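Local coordinates for aminotransferase TlmJ (Streptoalloteichus hindustanus, PDB 5UID), which probably catalyses transamination with pyridoxal 5'-phosphate as cofactor, as a member of the DegT/DnrJ/EryC1 aminotransferase family, at residues R318-R322 against G323-T327; E370-I373 against G374-A378. All coordinates share one frame; numbering follows the deposited sequence. Where two conformers were deposited one is given.

Contact 1 (R318-R322 against G323-T327); sequences RLYDR and GVYTT. With SO4 (sulfate ion), chain E.
A Schellman motif between L319 and V324 ends helix 309-321 and turns the chain into the segment that follows. G323 is its C-prime residue, with a positive phi of 85°. This conformation suits glycine, since it brings the R322 carbonyl close to the position of a beta carbon. Two backbone bonds, one within the span of the other, define the motif. V324 N gives the outer one to L319 O at 2.8 Å, and G323 N gives the inner one to Y320 O at 3.1 Å.

Apolar side chains of the two segments also meet. L319 CB packs against V324 CB at 4.1 Å. Further out, L319 CD1 meets T326 CG2 at 3.6 Å, and the two side chains cross at about a right angle. V324 also touches V372 of helix 366-383, and T326 touches L356 and L358 of strand 355-358. The chain leaving the helix thus touches both helix 366-383 and strand 355-358.

Two tyrosines also meet. Y320 CD1 comes to 3.9 Å from Y325 CD1, which sits at the edge of the Y320 ring. This is an oblique touch and not a stack. CG of Y325 is anti to its backbone N (chi1 -164°), which brings the ring back toward the Y320 ring. The Y325 ring also meets W233 of the second subunit, so the segment after the turn reaches the dimer interface. A sulfate ion, probably from the crystallisation liquor, lies at the far end and is also bonded by R329. Its O1 takes a hydrogen bond from T327 OG1 at 2.9 Å. Y325 OH stands 2.5 Å from the same O1, a very short distance whose detail is doubtful because Y325 was modelled in two conformers.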
ATOM      1  N   ARG A 318      34.006   5.046  10.891  1.00 36.30           N
ATOM      2  CA  ARG A 318      35.143   5.357  10.034  1.00 41.58           C
ATOM      3  C   ARG A 318      34.761   5.259   8.562  1.00 44.17           C
ATOM      4  O   ARG A 318      35.078   6.153   7.768  1.00 44.33           O
ATOM      5  CB  ARG A 318      36.309   4.421  10.351  1.00 37.47           C
ATOM      6  CG  ARG A 318      37.559   4.696   9.533  1.00 45.30           C
ATOM      7  CD  ARG A 318      38.649   3.684   9.835  1.00 47.27           C
ATOM      8  NE  ARG A 318      39.811   3.856   8.968  1.00 51.23           N
ATOM      9  CZ  ARG A 318      40.921   4.497   9.320  1.00 61.38           C
ATOM     10  NH1 ARG A 318      41.027   5.028  10.531  1.00 66.99           N
ATOM     11  NH2 ARG A 318      41.926   4.604   8.462  1.00 64.95           N
ATOM     12  N   LEU A 319      34.075   4.177   8.182  1.00 40.14           N
ATOM     13  CA  LEU A 319      33.660   4.013   6.792  1.00 38.92           C
ATOM     14  C   LEU A 319      32.727   5.134   6.358  1.00 35.98           C
ATOM     15  O   LEU A 319      32.818   5.621   5.224  1.00 33.87           O
ATOM     16  CB  LEU A 319      32.993   2.651   6.600  1.00 27.74           C
ATOM     17  CG  LEU A 319      33.949   1.463   6.705  1.00 40.46           C
ATOM     18  CD1 LEU A 319      33.218   0.143   6.529  1.00 37.19           C
ATOM     19  CD2 LEU A 319      35.054   1.605   5.680  1.00 41.56           C
ATOM     20  N   TYR A 320      31.828   5.562   7.249  1.00 38.76           N
ATOM     21  CA  TYR A 320      30.937   6.672   6.929  1.00 38.70           C
ATOM     22  C   TYR A 320      31.728   7.935   6.609  1.00 41.62           C
ATOM     23  O   TYR A 320      31.442   8.626   5.625  1.00 43.34           O
ATOM     24  CB  TYR A 320      29.970   6.926   8.087  1.00 37.82           C
ATOM     25  CG  TYR A 320      28.930   7.983   7.783  1.00 46.03           C
ATOM     26  CD1 TYR A 320      27.713   7.639   7.214  1.00 46.55           C
ATOM     27  CD2 TYR A 320      29.168   9.325   8.056  1.00 49.64           C
ATOM     28  CE1 TYR A 320      26.761   8.600   6.933  1.00 49.11           C
ATOM     29  CE2 TYR A 320      28.221  10.292   7.773  1.00 48.34           C
ATOM     30  CZ  TYR A 320      27.019   9.920   7.212  1.00 52.48           C
ATOM     31  OH  TYR A 320      26.068  10.873   6.928  1.00 64.90           O
ATOM     32  N   ASP A 321      32.730   8.253   7.432  1.00 45.05           N
ATOM     33  CA  ASP A 321      33.547   9.438   7.188  1.00 46.81           C
ATOM     34  C   ASP A 321      34.334   9.343   5.888  1.00 43.19           C
ATOM     35  O   ASP A 321      34.737  10.374   5.343  1.00 42.74           O
ATOM     36  CB  ASP A 321      34.508   9.672   8.355  1.00 52.80           C
ATOM     37  CG  ASP A 321      33.790   9.977   9.654  1.00 56.51           C
ATOM     38  OD1 ASP A 321      32.617  10.401   9.600  1.00 57.84           O
ATOM     39  OD2 ASP A 321      34.402   9.797  10.729  1.00 57.25           O
ATOM     40  N   ARG A 322      34.570   8.134   5.385  1.00 42.74           N
ATOM     41  CA  ARG A 322      35.307   7.938   4.143  1.00 44.07           C
ATOM     42  C   ARG A 322      34.396   7.817   2.929  1.00 41.60           C
ATOM     43  O   ARG A 322      34.885   7.540   1.829  1.00 45.52           O
ATOM     44  CB  ARG A 322      36.191   6.693   4.248  1.00 49.13           C
ATOM     45  CG  ARG A 322      37.159   6.701   5.426  1.00 56.71           C
ATOM     46  CD  ARG A 322      38.359   7.593   5.172  1.00 64.14           C
ATOM     47  NE  ARG A 322      39.437   7.326   6.120  1.00 76.60           N
ATOM     48  CZ  ARG A 322      39.584   7.953   7.283  1.00 87.13           C
ATOM     49  NH1 ARG A 322      38.720   8.890   7.649  1.00 91.30           N
ATOM     50  NH2 ARG A 322      40.596   7.641   8.081  1.00 89.45           N
ATOM     51  N   GLY A 323      33.094   8.020   3.098  1.00 39.44           N
ATOM     52  CA  GLY A 323      32.165   7.919   1.993  1.00 41.65           C
ATOM     53  C   GLY A 323      31.672   6.524   1.688  1.00 40.85           C
ATOM     54  O   GLY A 323      31.267   6.265   0.550  1.00 44.87           O
ATOM     55  N   VAL A 324      31.684   5.617   2.661  1.00 31.44           N
ATOM     56  CA  VAL A 324      31.224   4.245   2.469  1.00 31.07           C
ATOM     57  C   VAL A 324      30.132   3.987   3.498  1.00 33.87           C
ATOM     58  O   VAL A 324      30.418   3.801   4.685  1.00 33.56           O
ATOM     59  CB  VAL A 324      32.364   3.226   2.589  1.00 29.39           C
ATOM     60  CG1 VAL A 324      31.816   1.805   2.546  1.00 27.76           C
ATOM     61  CG2 VAL A 324      33.386   3.442   1.483  1.00 34.14           C
ATOM     62  N   TYR A 325      28.881   3.958   3.057  0.53 34.78           N
ATOM     63  CA  TYR A 325      27.782   3.698   3.972  0.53 34.20           C
ATOM     64  C   TYR A 325      27.734   2.218   4.334  0.53 31.52           C
ATOM     65  O   TYR A 325      27.950   1.346   3.486  0.53 30.54           O
ATOM     66  CB  TYR A 325      26.456   4.138   3.359  0.53 36.10           C
ATOM     67  CG  TYR A 325      25.340   4.255   4.367  0.53 35.83           C
ATOM     68  CD1 TYR A 325      25.261   5.348   5.218  0.53 38.33           C
ATOM     69  CD2 TYR A 325      24.373   3.268   4.475  0.53 30.60           C
ATOM     70  CE1 TYR A 325      24.240   5.459   6.145  0.53 37.49           C
ATOM     71  CE2 TYR A 325      23.351   3.366   5.396  0.53 29.52           C
ATOM     72  CZ  TYR A 325      23.286   4.461   6.229  0.53 31.80           C
ATOM     73  OH  TYR A 325      22.266   4.557   7.147  0.53 32.98           O
ATOM     74  N   THR A 326      27.477   1.943   5.611  1.00 27.37           N
ATOM     75  CA  THR A 326      27.291   0.585   6.112  1.00 30.53           C
ATOM     76  C   THR A 326      26.112   0.599   7.073  1.00 32.65           C
ATOM     77  O   THR A 326      25.699   1.656   7.556  1.00 29.07           O
ATOM     78  CB  THR A 326      28.526   0.019   6.833  1.00 34.90           C
ATOM     79  OG1 THR A 326      28.908   0.887   7.906  1.00 36.21           O
ATOM     80  CG2 THR A 326      29.691  -0.172   5.874  1.00 37.16           C
ATOM     81  N   THR A 327      25.577  -0.586   7.354  1.00 27.27           N
ATOM     82  CA  THR A 327      24.461  -0.718   8.282  1.00 37.07           C
ATOM     83  C   THR A 327      24.406  -2.160   8.766  1.00 30.71           C
ATOM     84  O   THR A 327      25.215  -3.002   8.368  1.00 32.22           O
ATOM     85  CB  THR A 327      23.136  -0.306   7.632  1.00 35.86           C
ATOM     86  OG1 THR A 327      22.099  -0.302   8.622  1.00 35.84           O
ATOM     87  CG2 THR A 327      22.757  -1.278   6.521  1.00 31.27           C
TER
HETATM   88  S   SO4 E 401      19.860   2.502   8.261  1.00 74.60           S
HETATM   89  O1  SO4 E 401      21.303   2.399   8.074  1.00 79.09           O
HETATM   90  O2  SO4 E 401      19.398   1.418   9.123  1.00 72.26           O
HETATM   91  O3  SO4 E 401      19.197   2.411   6.962  1.00 73.30           O
HETATM   92  O4  SO4 E 401      19.545   3.785   8.883  1.00 75.66           O

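Contact 2 (E370-I373 against G374-A378); sequences ETVI and GEVRA
Four successive backbone hydrogen bonds join E370-I373 to G374-A378 within helix 366-383. G374 N binds E370 O at 2.9 Å, and E375 N binds T371 O at 3.0 Å. V376 N binds V372 O at 2.9 Å, and R377 N binds I373 O at 3.0 Å. All are i to i+4 bonds of a regular alpha helix. The R377 bond is nearly straight, with an N-H...O angle of 167°.

The polar side-chain ends find partners outside these segments. E370 OE2 makes a salt bridge with R275 NE and R377 NH2 bonds to G279 O, which ties the helix to the last two turns of helix 249-280, while T371 OG1 bonds back to S367 O, one turn earlier.

The aliphatic parts of the side chains pack along the helix. V372 and V376 lie side by side and point the same way, with V372 CG1 at 4.2 Å from V376 CG2. CG2 of V376 is anti to its own carbonyl carbon, on the backbone N side, and it comes to 3.1 Å from V372 O. I373 and R377 run alongside each other in the same manner. I373 CG2 lies 4.0 Å from R377 CD, so the methylene part of the arginine extends the apolar surface. The bend of R377 at chi3 (62°) turns the guanidinium away from the line of its methylenes.

The chemistry is that of an amphipathic helix. V372, I373 and V376 are buried, V372 and I373 against Y276 and V376 against L280 of helix 249-280, and the charged ends of E370 and R377 bond to that helix at the border of the apolar face.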
ATOM      1  N   GLU A 370      36.409  -1.442  -5.277  1.00 29.48           N
ATOM      2  CA  GLU A 370      37.778  -1.307  -4.790  1.00 31.63           C
ATOM      3  C   GLU A 370      37.876  -0.280  -3.668  1.00 32.37           C
ATOM      4  O   GLU A 370      38.722  -0.420  -2.777  1.00 28.21           O
ATOM      5  CB  GLU A 370      38.714  -0.938  -5.944  1.00 29.82           C
ATOM      6  CG  GLU A 370      38.778  -1.988  -7.048  1.00 30.33           C
ATOM      7  CD  GLU A 370      39.294  -3.330  -6.555  1.00 36.16           C
ATOM      8  OE1 GLU A 370      40.140  -3.348  -5.636  1.00 40.87           O
ATOM      9  OE2 GLU A 370      38.850  -4.370  -7.086  1.00 41.44           O
ATOM     10  N   THR A 371      37.026   0.750  -3.690  1.00 32.33           N
ATOM     11  CA  THR A 371      37.000   1.709  -2.590  1.00 37.34           C
ATOM     12  C   THR A 371      36.537   1.049  -1.295  1.00 39.56           C
ATOM     13  O   THR A 371      37.086   1.323  -0.222  1.00 39.73           O
ATOM     14  CB  THR A 371      36.094   2.890  -2.940  1.00 34.15           C
ATOM     15  OG1 THR A 371      36.536   3.488  -4.165  1.00 36.14           O
ATOM     16  CG2 THR A 371      36.129   3.940  -1.837  1.00 28.12           C
ATOM     17  N   VAL A 372      35.536   0.170  -1.378  1.00 35.05           N
ATOM     18  CA  VAL A 372      35.047  -0.520  -0.187  1.00 32.86           C
ATOM     19  C   VAL A 372      36.118  -1.454   0.365  1.00 28.84           C
ATOM     20  O   VAL A 372      36.413  -1.443   1.565  1.00 27.72           O
ATOM     21  CB  VAL A 372      33.744  -1.278  -0.501  1.00 31.46           C
ATOM     22  CG1 VAL A 372      33.361  -2.184   0.661  1.00 30.75           C
ATOM     23  CG2 VAL A 372      32.621  -0.297  -0.800  1.00 24.81           C
ATOM     24  N   ILE A 373      36.718  -2.273  -0.504  1.00 28.56           N
ATOM     25  CA  ILE A 373      37.750  -3.207  -0.061  1.00 34.64           C
ATOM     26  C   ILE A 373      38.922  -2.456   0.558  1.00 41.17           C
ATOM     27  O   ILE A 373      39.449  -2.853   1.605  1.00 43.79           O
ATOM     28  CB  ILE A 373      38.207  -4.095  -1.232  1.00 37.00           C
ATOM     29  CG1 ILE A 373      37.049  -4.951  -1.742  1.00 35.74           C
ATOM     30  CG2 ILE A 373      39.379  -4.974  -0.811  1.00 38.63           C
ATOM     31  CD1 ILE A 373      37.389  -5.764  -2.973  1.00 35.71           C
ATOM     32  N   GLY A 374      39.342  -1.357  -0.073  1.00 36.98           N
ATOM     33  CA  GLY A 374      40.467  -0.599   0.452  1.00 34.36           C
ATOM     34  C   GLY A 374      40.175   0.033   1.800  1.00 35.86           C
ATOM     35  O   GLY A 374      41.006  -0.013   2.711  1.00 40.45           O
ATOM     36  N   GLU A 375      38.991   0.631   1.947  1.00 31.33           N
ATOM     37  CA  GLU A 375      38.634   1.247   3.220  1.00 33.41           C
ATOM     38  C   GLU A 375      38.442   0.207   4.316  1.00 37.10           C
ATOM     39  O   GLU A 375      38.781   0.466   5.478  1.00 33.72           O
ATOM     40  CB  GLU A 375      37.372   2.093   3.061  1.00 36.90           C
ATOM     41  CG  GLU A 375      37.566   3.342   2.226  1.00 40.87           C
ATOM     42  CD  GLU A 375      38.530   4.320   2.863  1.00 55.12           C
ATOM     43  OE1 GLU A 375      38.685   4.277   4.102  1.00 56.86           O
ATOM     44  OE2 GLU A 375      39.134   5.130   2.127  1.00 59.10           O
ATOM     45  N   VAL A 376      37.910  -0.970   3.973  1.00 27.67           N
ATOM     46  CA  VAL A 376      37.743  -2.025   4.968  1.00 29.39           C
ATOM     47  C   VAL A 376      39.099  -2.517   5.457  1.00 32.04           C
ATOM     48  O   VAL A 376      39.329  -2.653   6.665  1.00 31.89           O
ATOM     49  CB  VAL A 376      36.886  -3.176   4.404  1.00 34.18           C
ATOM     50  CG1 VAL A 376      36.970  -4.397   5.309  1.00 29.38           C
ATOM     51  CG2 VAL A 376      35.434  -2.736   4.265  1.00 29.70           C
ATOM     52  N   ARG A 377      40.022  -2.778   4.528  1.00 35.23           N
ATOM     53  CA  ARG A 377      41.352  -3.241   4.918  1.00 35.23           C
ATOM     54  C   ARG A 377      42.093  -2.183   5.725  1.00 30.39           C
ATOM     55  O   ARG A 377      42.747  -2.500   6.725  1.00 34.83           O
ATOM     56  CB  ARG A 377      42.158  -3.635   3.678  1.00 33.14           C
ATOM     57  CG  ARG A 377      41.604  -4.841   2.926  1.00 29.08           C
ATOM     58  CD  ARG A 377      42.497  -5.215   1.751  1.00 36.68           C
ATOM     59  NE  ARG A 377      43.835  -5.597   2.194  1.00 38.53           N
ATOM     60  CZ  ARG A 377      44.261  -6.852   2.291  1.00 40.48           C
ATOM     61  NH1 ARG A 377      45.493  -7.102   2.711  1.00 39.82           N
ATOM     62  NH2 ARG A 377      43.461  -7.856   1.961  1.00 32.00           N
ATOM     63  N   ALA A 378      42.001  -0.918   5.309  1.00 32.37           N
ATOM     64  CA  ALA A 378      42.671   0.150   6.044  1.00 31.18           C
ATOM     65  C   ALA A 378      42.017   0.382   7.400  1.00 33.67           C
ATOM     66  O   ALA A 378      42.709   0.616   8.398  1.00 33.61           O
ATOM     67  CB  ALA A 378      42.672   1.437   5.222  1.00 30.84           C
TER

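Along the chain contact 1 comes first and contact 2 follows; they neither nest nor cross. Each joins neighbouring residues, so neither closes a long loop. Contact 1 closes the turn at the end of helix 309-321. The chain then runs through helix 346-354 and strand 355-358 before helix 366-383, which holds contact 2. In space the two meet, with centres about 11 Å apart. L319 CD2 packs on E375 CB at 3.5 Å, and V324 CG1 on V372 CG2 at 4.0 Å. Helix 366-383 therefore touches both the capped helix end and, through its buried valines and I373, helix 249-280.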